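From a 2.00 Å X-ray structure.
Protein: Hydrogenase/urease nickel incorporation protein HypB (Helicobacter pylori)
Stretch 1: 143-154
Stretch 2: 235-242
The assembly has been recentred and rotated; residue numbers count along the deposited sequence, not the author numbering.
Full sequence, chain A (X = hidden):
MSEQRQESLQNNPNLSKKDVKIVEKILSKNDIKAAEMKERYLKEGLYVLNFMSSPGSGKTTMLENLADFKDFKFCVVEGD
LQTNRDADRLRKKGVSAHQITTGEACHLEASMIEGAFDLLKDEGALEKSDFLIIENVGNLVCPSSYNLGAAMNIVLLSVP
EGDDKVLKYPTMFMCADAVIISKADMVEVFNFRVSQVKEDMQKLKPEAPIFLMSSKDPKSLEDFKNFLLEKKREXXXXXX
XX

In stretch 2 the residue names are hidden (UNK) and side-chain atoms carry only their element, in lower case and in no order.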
# COMPACT_ATOMS: atom_id res chain seq x y z
N PRO A 143 11.97 0.86 -0.29
CA PRO A 143 10.87 1.74 0.11
C PRO A 143 10.63 1.80 1.62
O PRO A 143 9.95 2.71 2.09
CB PRO A 143 9.65 1.15 -0.61
CG PRO A 143 10.23 0.36 -1.74
CD PRO A 143 11.51 -0.20 -1.21
N SER A 144 11.20 0.86 2.37
CA SER A 144 11.10 0.87 3.83
C SER A 144 11.87 2.03 4.47
O SER A 144 11.74 2.28 5.67
CB SER A 144 11.59 -0.45 4.41
OG SER A 144 13.00 -0.55 4.35
N SER A 145 12.67 2.73 3.67
CA SER A 145 13.50 3.82 4.18
C SER A 145 13.00 5.21 3.80
O SER A 145 13.67 6.20 4.09
CB SER A 145 14.94 3.65 3.67
OG SER A 145 15.56 2.53 4.28
N TYR A 146 11.83 5.29 3.17
CA TYR A 146 11.33 6.59 2.73
C TYR A 146 9.89 6.89 3.17
O TYR A 146 8.94 6.36 2.60
CB TYR A 146 11.43 6.70 1.20
CG TYR A 146 12.85 6.63 0.70
CD1 TYR A 146 13.45 5.41 0.42
CD2 TYR A 146 13.61 7.78 0.54
CE1 TYR A 146 14.75 5.33 -0.02
CE2 TYR A 146 14.92 7.72 0.10
CZ TYR A 146 15.48 6.49 -0.18
OH TYR A 146 16.78 6.43 -0.63
N ASN A 147 9.76 7.72 4.20
CA ASN A 147 8.46 8.25 4.61
C ASN A 147 7.79 8.98 3.45
O ASN A 147 8.40 9.83 2.80
CB ASN A 147 8.63 9.20 5.80
CG ASN A 147 7.33 9.42 6.57
OD1 ASN A 147 6.24 9.40 5.99
ND2 ASN A 147 7.45 9.65 7.87
N LEU A 148 6.53 8.65 3.19
CA LEU A 148 5.77 9.35 2.15
C LEU A 148 4.63 10.16 2.76
O LEU A 148 3.78 10.69 2.05
CB LEU A 148 5.23 8.36 1.12
CG LEU A 148 6.28 7.51 0.39
CD1 LEU A 148 5.62 6.49 -0.53
CD2 LEU A 148 7.24 8.39 -0.38
N GLY A 149 4.64 10.26 4.09
CA GLY A 149 3.60 10.99 4.80
C GLY A 149 2.31 10.21 4.96
O GLY A 149 1.28 10.78 5.32
N ALA A 150 2.35 8.91 4.71
CA ALA A 150 1.15 8.08 4.75
C ALA A 150 0.61 7.91 6.16
O ALA A 150 1.37 7.93 7.14
CB ALA A 150 1.43 6.72 4.13
N ALA A 151 -0.70 7.74 6.27
CA ALA A 151 -1.35 7.39 7.53
C ALA A 151 -1.05 5.93 7.87
O ALA A 151 -0.84 5.58 9.04
CB ALA A 151 -2.84 7.63 7.45
N MET A 152 -1.04 5.09 6.85
CA MET A 152 -0.70 3.68 7.03
C MET A 152 0.25 3.21 5.95
O MET A 152 0.11 3.55 4.77
CB MET A 152 -1.95 2.79 7.02
CG MET A 152 -3.01 3.14 8.06
SD MET A 152 -4.31 1.88 8.12
CE MET A 152 -3.47 0.58 9.02
N ASN A 153 1.23 2.42 6.37
CA ASN A 153 2.11 1.72 5.45
C ASN A 153 1.82 0.23 5.57
O ASN A 153 2.00 -0.37 6.62
CB ASN A 153 3.57 2.03 5.76
CG ASN A 153 3.86 3.51 5.77
OD1 ASN A 153 4.05 4.13 4.72
ND2 ASN A 153 3.88 4.10 6.96
N ILE A 154 1.34 -0.35 4.48
CA ILE A 154 0.88 -1.73 4.50
C ILE A 154 1.70 -2.60 3.55
O ILE A 154 1.93 -2.23 2.39
CB ILE A 154 -0.62 -1.81 4.15
CG1 ILE A 154 -1.42 -1.00 5.18
CG2 ILE A 154 -1.09 -3.25 4.11
CD1 ILE A 154 -2.86 -0.72 4.78
N UNK A 235 -8.91 8.04 12.47
CA UNK A 235 -7.79 8.83 11.99
C UNK A 235 -6.47 8.29 12.54
O UNK A 235 -5.68 9.03 13.13
o UNK A 235 -6.58 10.98 10.48
c UNK A 235 -6.90 11.19 11.65
c UNK A 235 -7.95 10.31 12.34
n UNK A 235 -6.37 12.16 12.38
N UNK A 236 -6.25 6.99 12.39
CA UNK A 236 -4.96 6.40 12.71
C UNK A 236 -3.88 6.99 11.82
O UNK A 236 -3.99 6.97 10.60
c UNK A 236 -2.81 3.94 11.65
o UNK A 236 0.13 2.52 13.25
c UNK A 236 -4.98 4.88 12.55
c UNK A 236 -1.57 3.37 11.81
c UNK A 236 -3.13 3.96 14.01
c UNK A 236 -1.88 3.38 14.19
c UNK A 236 -3.62 4.24 12.74
c UNK A 236 -1.11 3.09 13.08
N UNK A 237 -2.83 7.50 12.45
CA UNK A 237 -1.71 8.07 11.71
C UNK A 237 -0.42 7.50 12.24
O UNK A 237 -0.03 7.79 13.38
n UNK A 237 -3.95 10.62 9.03
o UNK A 237 -1.74 10.22 9.11
c UNK A 237 -2.92 10.27 11.19
c UNK A 237 -1.71 9.60 11.82
c UNK A 237 -2.82 10.37 9.69
N UNK A 238 0.23 6.68 11.42
CA UNK A 238 1.45 5.99 11.83
C UNK A 238 2.53 6.96 12.29
O UNK A 238 2.77 7.99 11.65
c UNK A 238 1.98 5.12 10.68
o UNK A 238 3.21 4.51 11.03
N UNK A 239 3.17 6.63 13.40
CA UNK A 239 4.26 7.44 13.91
C UNK A 239 5.59 6.79 13.57
O UNK A 239 6.62 7.13 14.16
o UNK A 239 4.21 6.35 16.08
c UNK A 239 2.88 8.34 15.81
c UNK A 239 4.17 7.63 15.44
N UNK A 240 5.57 5.86 12.61
CA UNK A 240 6.77 5.11 12.28
C UNK A 240 7.87 6.00 11.71
O UNK A 240 7.61 6.85 10.85
c UNK A 240 9.29 1.70 11.27
c UNK A 240 6.48 4.00 11.27
c UNK A 240 7.69 3.18 10.94
n UNK A 240 8.21 2.25 11.81
n UNK A 240 9.49 2.26 10.09
c UNK A 240 8.51 3.20 9.87
N UNK A 241 9.09 5.80 12.19
CA UNK A 241 10.24 6.54 11.70
C UNK A 241 10.99 5.76 10.63
O UNK A 241 11.40 4.62 10.85
o UNK A 241 12.26 7.67 12.34
c UNK A 241 11.18 6.89 12.83
N UNK A 242 11.17 6.39 9.48
CA UNK A 242 11.80 5.74 8.34
C UNK A 242 13.29 6.09 8.28
O UNK A 242 14.10 5.30 7.79
OXT UNK A 242 13.71 7.16 8.70
c UNK A 242 11.09 6.17 7.06
c UNK A 242 7.94 4.28 6.17
c UNK A 242 9.65 5.74 7.01
c UNK A 242 6.98 4.96 6.91
c UNK A 242 8.68 6.41 7.74
c UNK A 242 9.26 4.67 6.22
c UNK A 242 7.35 6.02 7.69
O HOH W 1 11.67 2.11 8.14
O HOH W 2 10.52 9.14 8.99
O HOH W 3 -1.26 11.08 6.63
O HOH W 4 1.88 9.43 9.50
O HOH W 5 3.98 2.81 9.46

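Position 235 carries four side-chain atoms: two carbons, the second bearing one oxygen and one nitrogen. It touches nothing on stretch 1. A short amide of this size is Asn235, and its positive phi, just after a helix, suits a residue type that tolerates that conformation well.

Position 236 has one carbon leading to a six-carbon ring with an oxygen on it. A carbon at the ring edge is 3.7 Å from CG of Met152, while SD of Met152 lies 5.5 Å from the centroid of the 236 ring in an oblique approach. The backbone closes in too: O of 236 sits 3.4 Å from CB of Ala151. The hydroxyl-bearing ring identifies Tyr236.

At position 237 a chain of three carbons ends in one oxygen and one nitrogen, and its CA-to-CB bond points away from stretch 1 although its end comes nearer. The side-chain oxygen of 237 packs 3.3 Å from CB of Ala151 and accepts from a water that also donates to O of Gly149. The long amide is Gln237. NE2 of Gln237 donates to OD1 of Asn235 at 3.0 Å, nearly linear, which helps hold the bent side chain (m, m).

Position 238 has just one carbon and one oxygen; the CA-to-CB bond points toward stretch 1. Backbone N of 238 donates to O of Ala151 at 2.8 Å and 158°, the only direct hydrogen bond between the stretches. The side-chain oxygen shares a water with ND2 of Asn153, and the backbone O shares another with O of Ala150. This is Ser238.

Position 239 shows a carbon branching to one oxygen and one carbon; its CA-to-CB bond points away, and nothing on stretch 1 is in contact. A carbon carrying one oxygen and one carbon is Thr239, with chi1 in p.

At position 240 one carbon carries a five-membered ring of three carbons and two nitrogens. A water joins one ring nitrogen to O of Ser144. The ring is that of His240. N of His240 donates to OG of Ser238 at 3.1 Å, linking the backbone of 240 to the side chain two residues earlier.

Position 241 again offers one carbon and one oxygen, but its CA-to-CB bond points away, and nothing on stretch 1 is in contact. It is Ser241.

Position 242 ends the chain in a carboxylate and bears one carbon and a plain six-carbon ring. One face lies over CA of Asn147, 3.7 Å from the centroid of the 242 ring and 16° off its normal. At the ring edge, a carbon of 242 is 3.2 Å from ND2 of Asn153. Another ring carbon of 242 is 3.5 Å from O of Ser144, which approaches obliquely. The plain ring is Phe242.

The contact works by one backbone anchor and one aromatic plug. Ser238 pins the tail at Ala151, whose CB is in contact with Tyr236 O and Gln237 OE1; Phe242 supplies the largest covered area. Stretch 1 shapes its side locally, OD1 of Asn147 accepting from N of Gly149 at 2.6 Å while CA of Asn147 meets the ring. The two stretches bury 553 Å² in all, with one direct hydrogen bond; five waters bridge other polar groups across them.

Stretch 2, residues 235-242: NYQSTHSF
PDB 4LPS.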